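Local coordinates for surface layer protein (PDB 4UJ7) that probably assembles with copies of itself into the surface layer coating the bacterial cell, and binds calcium in this two-domain piece, at residues 108-119 with 135-145; 25-33 with 146-154. One frame throughout, in Å; residues are numbered along the deposited sequence. Where two conformers were deposited one is given.

Overall arrangement
Two contacts illustrate how one strand pairing can organise a beta-sandwich domain while its neighbour reaches across to another domain. Contact 1 pairs strands 110-117 and 135-144 along nearly their whole length within the second Big2-type domain; one of its faces lies in the apolar interior, and a calcium site closes one end. Contact 2, a smaller patch, sets residues 25-33 of the first such domain against 146-154 of the second, with a single backbone bridge, water links and few apolar touches. The two meet where strand 135-144 of contact 1 runs beside 149-152 of contact 2 in the same sheet: Lys139 of contact 1 forms a salt bridge with Asp152 of contact 2.

Contact 1: 108-119 with 135-145; sequences GPVANYQIKVLD and DVQLKVYAVDA. With CA (calcium ion), chain C.
Val117 and Leu138 pack tightly side by side, CG2 to CD2 at 3.8 Å, in an antiparallel ladder. Ile115 with Val140 and Tyr113 with Ala142 continue the same face, non-hydrogen-bonded pairs turned to the sandwich interior. The opposite face is more polar and, at Asn112 and Gln114, open to solvent. There Lys116 brings its CB to the edge of the Tyr141 ring, 3.7 Å from CE2, whereas the extended side chain of Gln114 crosses Val143, in one of its two modelled conformers, at about a right angle. Toward the start of strand 110-117 a classic beta bulge interrupts the ladder: Val143 O takes two amides, Ala111 N at 2.8 Å and Asn112 N at 3.1 Å. Beyond it, a chi1 of 73° sets the carboxylate of Asp144 between its own backbone N and carbonyl carbon, and OD2 accepts from Gly108 N at 3.0 Å. With an alanine here, Gly108 N would probably be left without this acceptor and the incoming chain freer to move. At the far end Asp119 divides its carboxylate: OD1 receives Gln137 N at 3.0 Å, from 63° out of the carboxylate plane, and OD2 binds calcium at 2.4 Å. Asp135 O, also 2.4 Å from the calcium, ties the second strand to the same ion; two waters, Asp120, Lys122 and Asn133 complete the site. Strand 135-144 is flanked further by 149-152 and 181-188, while strands 195-203 and 206-216 of the facing sheet pack against Ile115, with 206-216 also meeting Val117 and 195-203 meeting Leu138 and Val140.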
ATOM      1  N   GLY A 108      21.576   2.568  -1.406  1.00 23.47           N
ATOM      2  CA  GLY A 108      22.301   3.672  -2.030  1.00 24.43           C
ATOM      3  C   GLY A 108      21.585   5.004  -1.912  1.00 24.38           C
ATOM      4  O   GLY A 108      20.536   5.090  -1.279  1.00 23.29           O
ATOM      5  N   PRO A 109      22.139   6.063  -2.536  1.00 24.71           N
ATOM      6  CA  PRO A 109      21.499   7.377  -2.488  1.00 24.95           C
ATOM      7  C   PRO A 109      20.164   7.379  -3.243  1.00 23.05           C
ATOM      8  O   PRO A 109      19.946   6.528  -4.108  1.00 24.30           O
ATOM      9  CB  PRO A 109      22.512   8.282  -3.197  1.00 25.62           C
ATOM     10  CG  PRO A 109      23.806   7.553  -3.104  1.00 25.71           C
ATOM     11  CD  PRO A 109      23.424   6.113  -3.257  1.00 25.58           C
ATOM     12  N   VAL A 110      19.294   8.329  -2.926  1.00 23.48           N
ATOM     13  CA  VAL A 110      17.984   8.410  -3.581  1.00 25.69           C
ATOM     14  C   VAL A 110      18.116   8.678  -5.080  1.00 24.95           C
ATOM     15  O   VAL A 110      18.845   9.592  -5.493  1.00 26.95           O
ATOM     16  CB  VAL A 110      17.080   9.472  -2.933  1.00 25.42           C
ATOM     17  CG1 VAL A 110      15.691   9.423  -3.557  1.00 25.89           C
ATOM     18  CG2 VAL A 110      16.991   9.248  -1.433  1.00 25.99           C
ATOM     19  N   ALA A 111      17.418   7.870  -5.885  1.00 24.22           N
ATOM     20  CA  ALA A 111      17.383   8.044  -7.343  1.00 24.33           C
ATOM     21  C   ALA A 111      16.039   8.612  -7.784  1.00 24.79           C
ATOM     22  O   ALA A 111      15.988   9.561  -8.562  1.00 24.53           O
ATOM     23  CB  ALA A 111      17.677   6.735  -8.064  1.00 25.52           C
ATOM     24  N   ASN A 112      14.946   8.033  -7.280  1.00 23.85           N
ATOM     25  CA  ASN A 112      13.608   8.574  -7.520  1.00 22.97           C
ATOM     26  C   ASN A 112      12.631   8.270  -6.379  1.00 23.01           C
ATOM     27  O   ASN A 112      13.031   7.736  -5.339  1.00 21.81           O
ATOM     28  CB  ASN A 112      13.048   8.175  -8.914  1.00 25.00           C
ATOM     29  CG  ASN A 112      12.951   6.671  -9.127  1.00 26.81           C
ATOM     30  OD1 ASN A 112      12.897   5.888  -8.182  1.00 28.91           O
ATOM     31  ND2 ASN A 112      12.890   6.261 -10.395  1.00 28.50           N
ATOM     32  N   TYR A 113      11.364   8.612  -6.588  1.00 22.43           N
ATOM     33  CA  TYR A 113      10.346   8.508  -5.541  1.00 22.51           C
ATOM     34  C   TYR A 113       9.180   7.699  -6.053  1.00 23.56           C
ATOM     35  O   TYR A 113       8.918   7.677  -7.254  1.00 23.66           O
ATOM     36  CB  TYR A 113       9.884   9.896  -5.087  1.00 23.75           C
ATOM     37  CG  TYR A 113      11.044  10.784  -4.730  1.00 24.76           C
ATOM     38  CD1 TYR A 113      11.682  11.555  -5.706  1.00 25.73           C
ATOM     39  CD2 TYR A 113      11.553  10.809  -3.427  1.00 25.84           C
ATOM     40  CE1 TYR A 113      12.776  12.345  -5.394  1.00 26.27           C
ATOM     41  CE2 TYR A 113      12.643  11.610  -3.100  1.00 25.96           C
ATOM     42  CZ  TYR A 113      13.248  12.375  -4.094  1.00 27.02           C
ATOM     43  OH  TYR A 113      14.337  13.173  -3.808  1.00 28.36           O
ATOM     44  N   GLN A 114       8.507   7.014  -5.133  1.00 20.71           N
ATOM     45  CA  GLN A 114       7.298   6.272  -5.454  1.00 21.15           C
ATOM     46  C   GLN A 114       6.186   6.766  -4.553  1.00 20.07           C
ATOM     47  O   GLN A 114       6.331   6.802  -3.324  1.00 19.66           O
ATOM     48  CB  GLN A 114       7.488   4.760  -5.286  1.00 21.56           C
ATOM     49  CG  GLN A 114       8.401   4.147  -6.342  1.00 24.20           C
ATOM     50  CD  GLN A 114       8.757   2.692  -6.084  1.00 26.17           C
ATOM     51  OE1 GLN A 114       8.171   2.028  -5.212  1.00 28.01           O
ATOM     52  NE2 GLN A 114       9.716   2.176  -6.867  1.00 24.08           N
ATOM     53  N   ILE A 115       5.079   7.145  -5.196  1.00 20.71           N
ATOM     54  CA  ILE A 115       3.855   7.517  -4.520  1.00 20.69           C
ATOM     55  C   ILE A 115       2.984   6.267  -4.474  1.00 20.51           C
ATOM     56  O   ILE A 115       2.545   5.742  -5.505  1.00 22.13           O
ATOM     57  CB  ILE A 115       3.160   8.682  -5.251  1.00 20.94           C
ATOM     58  CG1 ILE A 115       4.119   9.884  -5.345  1.00 22.05           C
ATOM     59  CG2 ILE A 115       1.850   9.024  -4.545  1.00 21.71           C
ATOM     60  CD1 ILE A 115       3.702  10.960  -6.339  1.00 23.61           C
ATOM     61  N   LYS A 116       2.774   5.771  -3.262  1.00 19.79           N
ATOM     62  CA  LYS A 116       2.131   4.492  -3.059  1.00 19.81           C
ATOM     63  C   LYS A 116       0.701   4.628  -2.512  1.00 18.20           C
ATOM     64  O   LYS A 116       0.490   5.269  -1.482  1.00 17.81           O
ATOM     65  CB  LYS A 116       2.962   3.689  -2.063  1.00 20.81           C
ATOM     66  CG  LYS A 116       2.392   2.335  -1.766  1.00 23.85           C
ATOM     67  CD  LYS A 116       3.025   1.309  -2.667  1.00 26.77           C
ATOM     68  CE  LYS A 116       2.353  -0.029  -2.437  1.00 28.09           C
ATOM     69  NZ  LYS A 116       1.102  -0.106  -3.239  1.00 32.82           N
ATOM     70  N   VAL A 117      -0.258   4.004  -3.192  1.00 17.66           N
ATOM     71  CA  VAL A 117      -1.651   3.931  -2.712  1.00 17.06           C
ATOM     72  C   VAL A 117      -1.810   2.637  -1.926  1.00 16.93           C
ATOM     73  O   VAL A 117      -1.671   1.538  -2.493  1.00 17.80           O
ATOM     74  CB  VAL A 117      -2.646   3.957  -3.894  1.00 16.85           C
ATOM     75  CG1 VAL A 117      -4.095   3.806  -3.417  1.00 17.11           C
ATOM     76  CG2 VAL A 117      -2.457   5.213  -4.723  1.00 17.36           C
ATOM     77  N   LEU A 118      -2.100   2.760  -0.633  1.00 15.95           N
ATOM     78  CA  LEU A 118      -2.152   1.582   0.255  1.00 17.35           C
ATOM     79  C   LEU A 118      -3.479   0.833   0.194  1.00 17.45           C
ATOM     80  O   LEU A 118      -3.520  -0.390   0.377  1.00 18.00           O
ATOM     81  CB  LEU A 118      -1.834   1.983   1.688  1.00 18.09           C
ATOM     82  CG  LEU A 118      -0.433   2.539   1.976  1.00 20.12           C
ATOM     83  CD1 LEU A 118      -0.387   3.064   3.407  1.00 21.38           C
ATOM     84  CD2 LEU A 118       0.655   1.502   1.733  1.00 23.49           C
ATOM     85  N   ASP A 119      -4.557   1.565  -0.048  1.00 17.05           N
ATOM     86  CA  ASP A 119      -5.902   0.991  -0.113  1.00 16.77           C
ATOM     87  C   ASP A 119      -6.325   0.796  -1.574  1.00 16.69           C
ATOM     88  O   ASP A 119      -5.482   0.512  -2.431  1.00 17.85           O
ATOM     89  CB  ASP A 119      -6.892   1.868   0.660  1.00 17.51           C
ATOM     90  CG  ASP A 119      -7.055   3.232   0.038  1.00 17.28           C
ATOM     91  OD1 ASP A 119      -6.021   3.863  -0.310  1.00 17.72           O
ATOM     92  OD2 ASP A 119      -8.220   3.629  -0.139  1.00 18.41           O
ATOM     93  N   ASP A 135     -11.865   6.563   2.811  1.00 14.78           N
ATOM     94  CA  ASP A 135     -10.589   7.243   2.656  1.00 15.61           C
ATOM     95  C   ASP A 135      -9.713   6.674   1.560  1.00 15.30           C
ATOM     96  O   ASP A 135     -10.045   5.645   0.952  1.00 15.74           O
ATOM     97  CB  ASP A 135      -9.843   7.378   4.012  1.00 16.03           C
ATOM     98  CG  ASP A 135      -9.185   6.078   4.502  1.00 17.80           C
ATOM     99  OD1 ASP A 135      -9.012   5.103   3.744  1.00 19.54           O
ATOM    100  OD2 ASP A 135      -8.790   6.061   5.684  1.00 20.89           O
ATOM    101  N   VAL A 136      -8.627   7.394   1.292  1.00 14.45           N
ATOM    102  CA  VAL A 136      -7.470   6.859   0.589  1.00 14.78           C
ATOM    103  C   VAL A 136      -6.299   7.071   1.523  1.00 15.13           C
ATOM    104  O   VAL A 136      -6.248   8.055   2.258  1.00 14.44           O
ATOM    105  CB  VAL A 136      -7.236   7.564  -0.770  1.00 15.33           C
ATOM    106  CG1 VAL A 136      -5.911   7.153  -1.401  1.00 15.39           C
ATOM    107  CG2 VAL A 136      -8.402   7.275  -1.708  1.00 16.49           C
ATOM    108  N   GLN A 137      -5.366   6.126   1.503  0.50 15.11           N
ATOM    109  CA  GLN A 137      -4.164   6.210   2.310  0.50 15.27           C
ATOM    110  C   GLN A 137      -2.943   6.170   1.420  0.50 15.01           C
ATOM    111  O   GLN A 137      -2.812   5.273   0.581  0.50 15.22           O
ATOM    112  CB  GLN A 137      -4.107   5.030   3.268  0.50 16.80           C
ATOM    113  CG  GLN A 137      -5.025   5.175   4.460  0.50 18.28           C
ATOM    114  CD  GLN A 137      -4.734   4.100   5.471  0.50 19.57           C
ATOM    115  OE1 GLN A 137      -4.792   2.906   5.161  0.50 21.66           O
ATOM    116  NE2 GLN A 137      -4.370   4.511   6.665  0.50 19.92           N
ATOM    117  N   LEU A 138      -2.055   7.143   1.608  1.00 14.56           N
ATOM    118  CA  LEU A 138      -0.856   7.291   0.770  1.00 14.39           C
ATOM    119  C   LEU A 138       0.428   7.284   1.579  1.00 14.41           C
ATOM    120  O   LEU A 138       0.477   7.807   2.696  1.00 14.18           O
ATOM    121  CB  LEU A 138      -0.911   8.630   0.008  1.00 15.28           C
ATOM    122  CG  LEU A 138      -2.140   8.856  -0.875  1.00 14.37           C
ATOM    123  CD1 LEU A 138      -2.116  10.281  -1.413  1.00 15.89           C
ATOM    124  CD2 LEU A 138      -2.248   7.844  -2.016  1.00 15.15           C
ATOM    125  N   LYS A 139       1.470   6.680   1.005  1.00 14.95           N
ATOM    126  CA  LYS A 139       2.831   6.892   1.488  1.00 16.03           C
ATOM    127  C   LYS A 139       3.700   7.348   0.316  1.00 15.84           C
ATOM    128  O   LYS A 139       3.367   7.113  -0.847  1.00 16.52           O
ATOM    129  CB  LYS A 139       3.408   5.623   2.132  1.00 17.19           C
ATOM    130  CG  LYS A 139       3.003   5.445   3.593  1.00 18.24           C
ATOM    131  CD  LYS A 139       3.597   4.145   4.135  1.00 19.56           C
ATOM    132  CE  LYS A 139       3.359   4.026   5.630  1.00 19.20           C
ATOM    133  NZ  LYS A 139       4.143   5.044   6.362  1.00 19.38           N
ATOM    134  N   VAL A 140       4.789   8.031   0.639  1.00 16.89           N
ATOM    135  CA  VAL A 140       5.774   8.398  -0.371  1.00 17.46           C
ATOM    136  C   VAL A 140       7.129   7.824   0.041  1.00 17.57           C
ATOM    137  O   VAL A 140       7.605   8.103   1.138  1.00 17.66           O
ATOM    138  CB  VAL A 140       5.861   9.927  -0.590  1.00 18.13           C
ATOM    139  CG1 VAL A 140       6.833  10.249  -1.721  1.00 18.93           C
ATOM    140  CG2 VAL A 140       4.487  10.504  -0.938  1.00 18.30           C
ATOM    141  N   TYR A 141       7.711   6.994  -0.833  1.00 17.73           N
ATOM    142  CA  TYR A 141       9.023   6.380  -0.587  1.00 18.99           C
ATOM    143  C   TYR A 141      10.138   6.995  -1.406  1.00 19.33           C
ATOM    144  O   TYR A 141       9.946   7.373  -2.567  1.00 19.57           O
ATOM    145  CB  TYR A 141       8.987   4.885  -0.904  1.00 19.35           C
ATOM    146  CG  TYR A 141       8.004   4.095  -0.078  1.00 19.71           C
ATOM    147  CD1 TYR A 141       8.262   3.812   1.256  1.00 20.74           C
ATOM    148  CD2 TYR A 141       6.810   3.652  -0.631  1.00 21.21           C
ATOM    149  CE1 TYR A 141       7.358   3.094   2.024  1.00 21.01           C
ATOM    150  CE2 TYR A 141       5.900   2.940   0.121  1.00 21.66           C
ATOM    151  CZ  TYR A 141       6.182   2.666   1.441  1.00 21.21           C
ATOM    152  OH  TYR A 141       5.285   1.936   2.180  1.00 23.94           O
ATOM    153  N   ALA A 142      11.314   7.060  -0.789  1.00 18.54           N
ATOM    154  CA  ALA A 142      12.558   7.300  -1.516  1.00 18.37           C
ATOM    155  C   ALA A 142      13.181   5.956  -1.956  1.00 17.98           C
ATOM    156  O   ALA A 142      13.246   4.997  -1.176  1.00 17.80           O
ATOM    157  CB  ALA A 142      13.518   8.105  -0.664  1.00 18.76           C
ATOM    158  N   VAL A 143      13.649   5.905  -3.202  1.00 18.08           N
ATOM    159  CA  VAL A 143      14.097   4.668  -3.837  0.50 17.69           C
ATOM    160  C   VAL A 143      15.488   4.871  -4.445  1.00 18.57           C
ATOM    161  O   VAL A 143      15.699   5.848  -5.157  1.00 19.75           O
ATOM    162  CB  VAL A 143      13.078   4.246  -4.929  0.50 17.39           C
ATOM    163  CG1 VAL A 143      13.520   2.988  -5.650  0.50 16.99           C
ATOM    164  CG2 VAL A 143      11.703   4.033  -4.306  0.50 16.04           C
ATOM    165  N   ASP A 144      16.423   3.956  -4.176  1.00 18.36           N
ATOM    166  CA  ASP A 144      17.764   4.090  -4.769  1.00 19.17           C
ATOM    167  C   ASP A 144      17.786   3.616  -6.223  1.00 21.05           C
ATOM    168  O   ASP A 144      16.768   3.171  -6.756  1.00 21.35           O
ATOM    169  CB  ASP A 144      18.852   3.435  -3.896  1.00 20.12           C
ATOM    170  CG  ASP A 144      18.817   1.911  -3.925  1.00 19.21           C
ATOM    171  OD1 ASP A 144      18.202   1.290  -4.824  1.00 20.87           O
ATOM    172  OD2 ASP A 144      19.422   1.310  -3.021  1.00 22.36           O
ATOM    173  N   ALA A 145      18.947   3.719  -6.872  1.00 21.32           N
ATOM    174  CA  ALA A 145      19.054   3.441  -8.309  1.00 24.06           C
ATOM    175  C   ALA A 145      18.695   2.006  -8.674  1.00 24.50           C
ATOM    176  O   ALA A 145      18.266   1.749  -9.803  1.00 27.47           O
ATOM    177  CB  ALA A 145      20.450   3.792  -8.818  1.00 24.35           C
TER
HETATM  178 CA    CA C 801     -10.578   3.485   0.027  1.00 15.05          CA
HETATM  179  O   HOH W   1      21.201   5.146  -5.961  1.00 27.55           O
HETATM  180  O   HOH W   2      14.984   3.908  -8.708  1.00 27.79           O
HETATM  181  O   HOH W   3     -10.907   3.518   2.582  1.00 20.07           O
HETATM  182  O   HOH W   4     -10.177   1.131   0.624  1.00 17.92           O

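Contact 2: 25-33 with 146-154; sequences VSVAKGQKA and NGNIVGDIT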
ATOM      1  N   VAL A  25      10.711  -8.396  -2.690  1.00 16.77           N
ATOM      2  CA  VAL A  25      10.854  -7.202  -1.899  1.00 17.46           C
ATOM      3  C   VAL A  25      12.316  -6.791  -1.883  1.00 17.95           C
ATOM      4  O   VAL A  25      13.184  -7.632  -1.715  1.00 19.53           O
ATOM      5  CB  VAL A  25      10.331  -7.456  -0.471  1.00 17.72           C
ATOM      6  CG1 VAL A  25      10.665  -6.298   0.451  1.00 18.39           C
ATOM      7  CG2 VAL A  25       8.822  -7.694  -0.513  1.00 18.37           C
ATOM      8  N   SER A  26      12.561  -5.496  -2.062  1.00 18.57           N
ATOM      9  CA  SER A  26      13.910  -4.924  -2.061  1.00 19.55           C
ATOM     10  C   SER A  26      13.913  -3.745  -1.106  1.00 18.31           C
ATOM     11  O   SER A  26      13.332  -2.704  -1.394  1.00 17.57           O
ATOM     12  CB  SER A  26      14.250  -4.417  -3.461  1.00 22.56           C
ATOM     13  OG  SER A  26      13.978  -5.390  -4.448  1.00 25.64           O
ATOM     14  N   VAL A  27      14.572  -3.901   0.033  1.00 18.59           N
ATOM     15  CA  VAL A  27      14.474  -2.901   1.090  1.00 18.16           C
ATOM     16  C   VAL A  27      15.818  -2.669   1.792  1.00 18.69           C
ATOM     17  O   VAL A  27      16.585  -3.609   1.961  1.00 19.00           O
ATOM     18  CB  VAL A  27      13.342  -3.298   2.086  1.00 18.99           C
ATOM     19  CG1 VAL A  27      13.631  -4.598   2.844  1.00 18.69           C
ATOM     20  CG2 VAL A  27      13.021  -2.153   3.020  1.00 20.69           C
ATOM     21  N   ALA A  28      16.099  -1.425   2.178  1.00 18.32           N
ATOM     22  CA  ALA A  28      17.275  -1.145   3.010  1.00 18.76           C
ATOM     23  C   ALA A  28      17.076  -1.630   4.441  1.00 19.83           C
ATOM     24  O   ALA A  28      15.968  -1.643   4.956  1.00 18.80           O
ATOM     25  CB  ALA A  28      17.623   0.338   2.989  1.00 19.20           C
ATOM     26  N   LYS A  29      18.166  -2.054   5.076  1.00 20.39           N
ATOM     27  CA  LYS A  29      18.168  -2.295   6.519  1.00 22.17           C
ATOM     28  C   LYS A  29      17.512  -1.120   7.254  1.00 22.00           C
ATOM     29  O   LYS A  29      17.855   0.038   7.003  1.00 22.16           O
ATOM     30  CB  LYS A  29      19.610  -2.485   7.014  1.00 25.15           C
ATOM     31  CG  LYS A  29      19.762  -2.605   8.535  1.00 28.57           C
ATOM     32  CD  LYS A  29      21.223  -2.490   8.962  1.00 32.03           C
ATOM     33  CE  LYS A  29      22.080  -3.555   8.296  1.00 34.68           C
ATOM     34  NZ  LYS A  29      23.542  -3.254   8.340  1.00 37.09           N
ATOM     35  N   GLY A  30      16.566  -1.436   8.142  1.00 21.81           N
ATOM     36  CA  GLY A  30      15.837  -0.437   8.915  1.00 20.20           C
ATOM     37  C   GLY A  30      14.604   0.141   8.244  1.00 20.79           C
ATOM     38  O   GLY A  30      13.874   0.923   8.854  1.00 21.74           O
ATOM     39  N   GLN A  31      14.366  -0.228   6.987  1.00 19.58           N
ATOM     40  CA  GLN A  31      13.154   0.207   6.291  1.00 18.66           C
ATOM     41  C   GLN A  31      12.114  -0.911   6.241  1.00 18.44           C
ATOM     42  O   GLN A  31      12.432  -2.080   6.437  1.00 18.55           O
ATOM     43  CB  GLN A  31      13.481   0.661   4.860  1.00 18.44           C
ATOM     44  CG  GLN A  31      14.314   1.928   4.764  1.00 20.12           C
ATOM     45  CD  GLN A  31      13.685   3.105   5.487  1.00 21.18           C
ATOM     46  OE1 GLN A  31      12.539   3.491   5.216  1.00 23.18           O
ATOM     47  NE2 GLN A  31      14.438   3.696   6.406  1.00 23.01           N
ATOM     48  N   LYS A  32      10.867  -0.539   5.978  1.00 17.66           N
ATOM     49  CA  LYS A  32       9.831  -1.527   5.719  1.00 17.47           C
ATOM     50  C   LYS A  32       9.247  -1.314   4.324  1.00 17.02           C
ATOM     51  O   LYS A  32       9.320  -0.217   3.759  1.00 18.06           O
ATOM     52  CB  LYS A  32       8.744  -1.545   6.816  1.00 19.58           C
ATOM     53  CG  LYS A  32       7.895  -0.298   6.941  1.00 22.08           C
ATOM     54  CD  LYS A  32       7.046  -0.368   8.204  1.00 23.31           C
ATOM     55  CE  LYS A  32       5.907   0.649   8.176  1.00 24.97           C
ATOM     56  NZ  LYS A  32       6.281   2.016   8.645  1.00 28.43           N
ATOM     57  N   ALA A  33       8.706  -2.381   3.762  1.00 16.42           N
ATOM     58  CA  ALA A  33       8.032  -2.326   2.461  1.00 16.96           C
ATOM     59  C   ALA A  33       6.749  -3.153   2.527  1.00 16.54           C
ATOM     60  O   ALA A  33       6.623  -4.058   3.357  1.00 16.69           O
ATOM     61  CB  ALA A  33       8.965  -2.835   1.368  1.00 17.96           C
ATOM     62  N   ASN A 146      18.862   1.086  -7.719  1.00 24.42           N
ATOM     63  CA  ASN A 146      18.584  -0.343  -7.914  1.00 25.27           C
ATOM     64  C   ASN A 146      17.152  -0.748  -7.536  1.00 24.10           C
ATOM     65  O   ASN A 146      16.796  -1.930  -7.598  1.00 25.13           O
ATOM     66  CB  ASN A 146      19.610  -1.200  -7.166  1.00 27.75           C
ATOM     67  CG  ASN A 146      20.980  -1.165  -7.815  1.00 30.21           C
ATOM     68  OD1 ASN A 146      21.099  -1.210  -9.037  1.00 32.47           O
ATOM     69  ND2 ASN A 146      22.021  -1.078  -6.999  1.00 32.82           N
ATOM     70  N   GLY A 147      16.339   0.239  -7.170  1.00 22.48           N
ATOM     71  CA  GLY A 147      14.928  -0.016  -6.867  1.00 21.65           C
ATOM     72  C   GLY A 147      14.652  -0.386  -5.421  1.00 20.69           C
ATOM     73  O   GLY A 147      13.549  -0.841  -5.088  1.00 21.54           O
ATOM     74  N   ASN A 148      15.644  -0.205  -4.550  1.00 20.21           N
ATOM     75  CA  ASN A 148      15.435  -0.479  -3.125  1.00 19.73           C
ATOM     76  C   ASN A 148      14.813   0.686  -2.386  1.00 17.95           C
ATOM     77  O   ASN A 148      15.184   1.837  -2.599  1.00 17.71           O
ATOM     78  CB  ASN A 148      16.752  -0.818  -2.445  1.00 20.33           C
ATOM     79  CG  ASN A 148      17.417  -2.016  -3.051  1.00 22.08           C
ATOM     80  OD1 ASN A 148      17.001  -3.157  -2.828  1.00 23.39           O
ATOM     81  ND2 ASN A 148      18.481  -1.771  -3.801  1.00 23.25           N
ATOM     82  N   ILE A 149      13.850   0.394  -1.518  1.00 17.92           N
ATOM     83  CA  ILE A 149      13.269   1.443  -0.692  0.50 17.20           C
ATOM     84  C   ILE A 149      14.284   1.818   0.384  1.00 17.30           C
ATOM     85  O   ILE A 149      14.681   0.989   1.215  1.00 18.23           O
ATOM     86  CB  ILE A 149      11.901   1.050  -0.080  0.50 17.31           C
ATOM     87  CG1 ILE A 149      10.816   1.083  -1.158  0.50 17.37           C
ATOM     88  CG2 ILE A 149      11.513   2.018   1.034  0.50 17.22           C
ATOM     89  CD1 ILE A 149       9.493   0.502  -0.722  0.50 17.32           C
ATOM     90  N   VAL A 150      14.715   3.072   0.337  1.00 17.09           N
ATOM     91  CA  VAL A 150      15.730   3.568   1.273  1.00 17.21           C
ATOM     92  C   VAL A 150      15.176   4.562   2.295  1.00 18.32           C
ATOM     93  O   VAL A 150      15.846   4.888   3.260  1.00 19.95           O
ATOM     94  CB  VAL A 150      16.987   4.131   0.551  1.00 17.58           C
ATOM     95  CG1 VAL A 150      17.690   3.021  -0.219  1.00 17.74           C
ATOM     96  CG2 VAL A 150      16.614   5.295  -0.362  1.00 17.28           C
ATOM     97  N   GLY A 151      13.946   5.035   2.108  1.00 17.52           N
ATOM     98  CA  GLY A 151      13.335   5.899   3.121  1.00 18.63           C
ATOM     99  C   GLY A 151      11.846   6.054   2.897  1.00 18.97           C
ATOM    100  O   GLY A 151      11.377   5.969   1.765  1.00 21.23           O
ATOM    101  N   ASP A 152      11.105   6.254   3.988  1.00 20.16           N
ATOM    102  CA  ASP A 152       9.705   6.643   3.929  1.00 19.54           C
ATOM    103  C   ASP A 152       9.646   8.134   4.253  1.00 20.25           C
ATOM    104  O   ASP A 152       9.879   8.544   5.386  1.00 19.86           O
ATOM    105  CB  ASP A 152       8.891   5.797   4.925  1.00 20.36           C
ATOM    106  CG  ASP A 152       7.417   6.161   4.957  1.00 21.30           C
ATOM    107  OD1 ASP A 152       7.059   7.265   4.527  1.00 21.02           O
ATOM    108  OD2 ASP A 152       6.619   5.342   5.453  1.00 22.68           O
ATOM    109  N   ILE A 153       9.350   8.944   3.235  1.00 19.09           N
ATOM    110  CA  ILE A 153       9.414  10.394   3.335  1.00 19.44           C
ATOM    111  C   ILE A 153       8.033  11.032   3.410  1.00 18.89           C
ATOM    112  O   ILE A 153       7.880  12.239   3.197  1.00 20.24           O
ATOM    113  CB  ILE A 153      10.254  11.043   2.182  1.00 20.59           C
ATOM    114  CG1 ILE A 153       9.639  10.805   0.793  1.00 22.30           C
ATOM    115  CG2 ILE A 153      11.711  10.566   2.243  1.00 22.70           C
ATOM    116  CD1 ILE A 153      10.200  11.723  -0.282  1.00 22.54           C
ATOM    117  N   THR A 154       7.030  10.231   3.761  1.00 17.89           N
ATOM    118  CA  THR A 154       5.641  10.718   3.836  1.00 17.66           C
ATOM    119  C   THR A 154       5.479  11.945   4.715  1.00 18.78           C
ATOM    120  O   THR A 154       4.702  12.841   4.380  1.00 18.63           O
ATOM    121  CB  THR A 154       4.674   9.606   4.302  1.00 17.23           C
ATOM    122  OG1 THR A 154       4.917   8.428   3.528  1.00 17.35           O
ATOM    123  CG2 THR A 154       3.221  10.025   4.088  1.00 16.78           C
TER
HETATM  124  O   HOH W   5      11.052  -1.827  -3.886  1.00 30.50           O
HETATM  125  O   HOH W   6      11.684   5.646   6.761  1.00 32.74           O
HETATM  126  O   HOH W   7       7.494   2.888   6.050  1.00 24.01           O
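Val27 and Ile149 form a single backbone bridge where strands 25-28 and 149-152 meet at 64°, held by Ile149 N to Ser26 O at 3.1 Å and Ala28 N to Ile149 O at 3.0 Å. This is a junction between two Big2-type, immunoglobulin-like domains: strand 25-28 edges a sheet of the first, and 149-152 belongs to the second. A type II turn from Ala28 to Gln31 brings the glutamine back to the partner strand. Its CG lies beside the backbone N, and a bend at chi2 (-56°) lays the amide alongside the backbone of Val150 and Gly151, OE1 3.3 Å from Gly151 CA. These two residues form a classic beta bulge opposite Ala142. A water joins Gln31 OE1 to Asp152 N, so solvent carries part of the grip. Apolar contact is sparse: Ala28 CB faces Val150 CG1 at 4.2 Å, and in one of two modelled conformers Ile149 approaches Ala33. On the Ser26 side of the bridge, Asn148 OD1 comes to 3.1 Å from Ser26 CB. Lys32 reaches Asp152 OD2 through another water, though its direct salt bridge is to Asp181. The second oxygen of Asp152, OD1, accepts Thr154 N at 3.1 Å in an Asx turn and also takes the Thr154 OG1 hydroxyl at 2.6 Å.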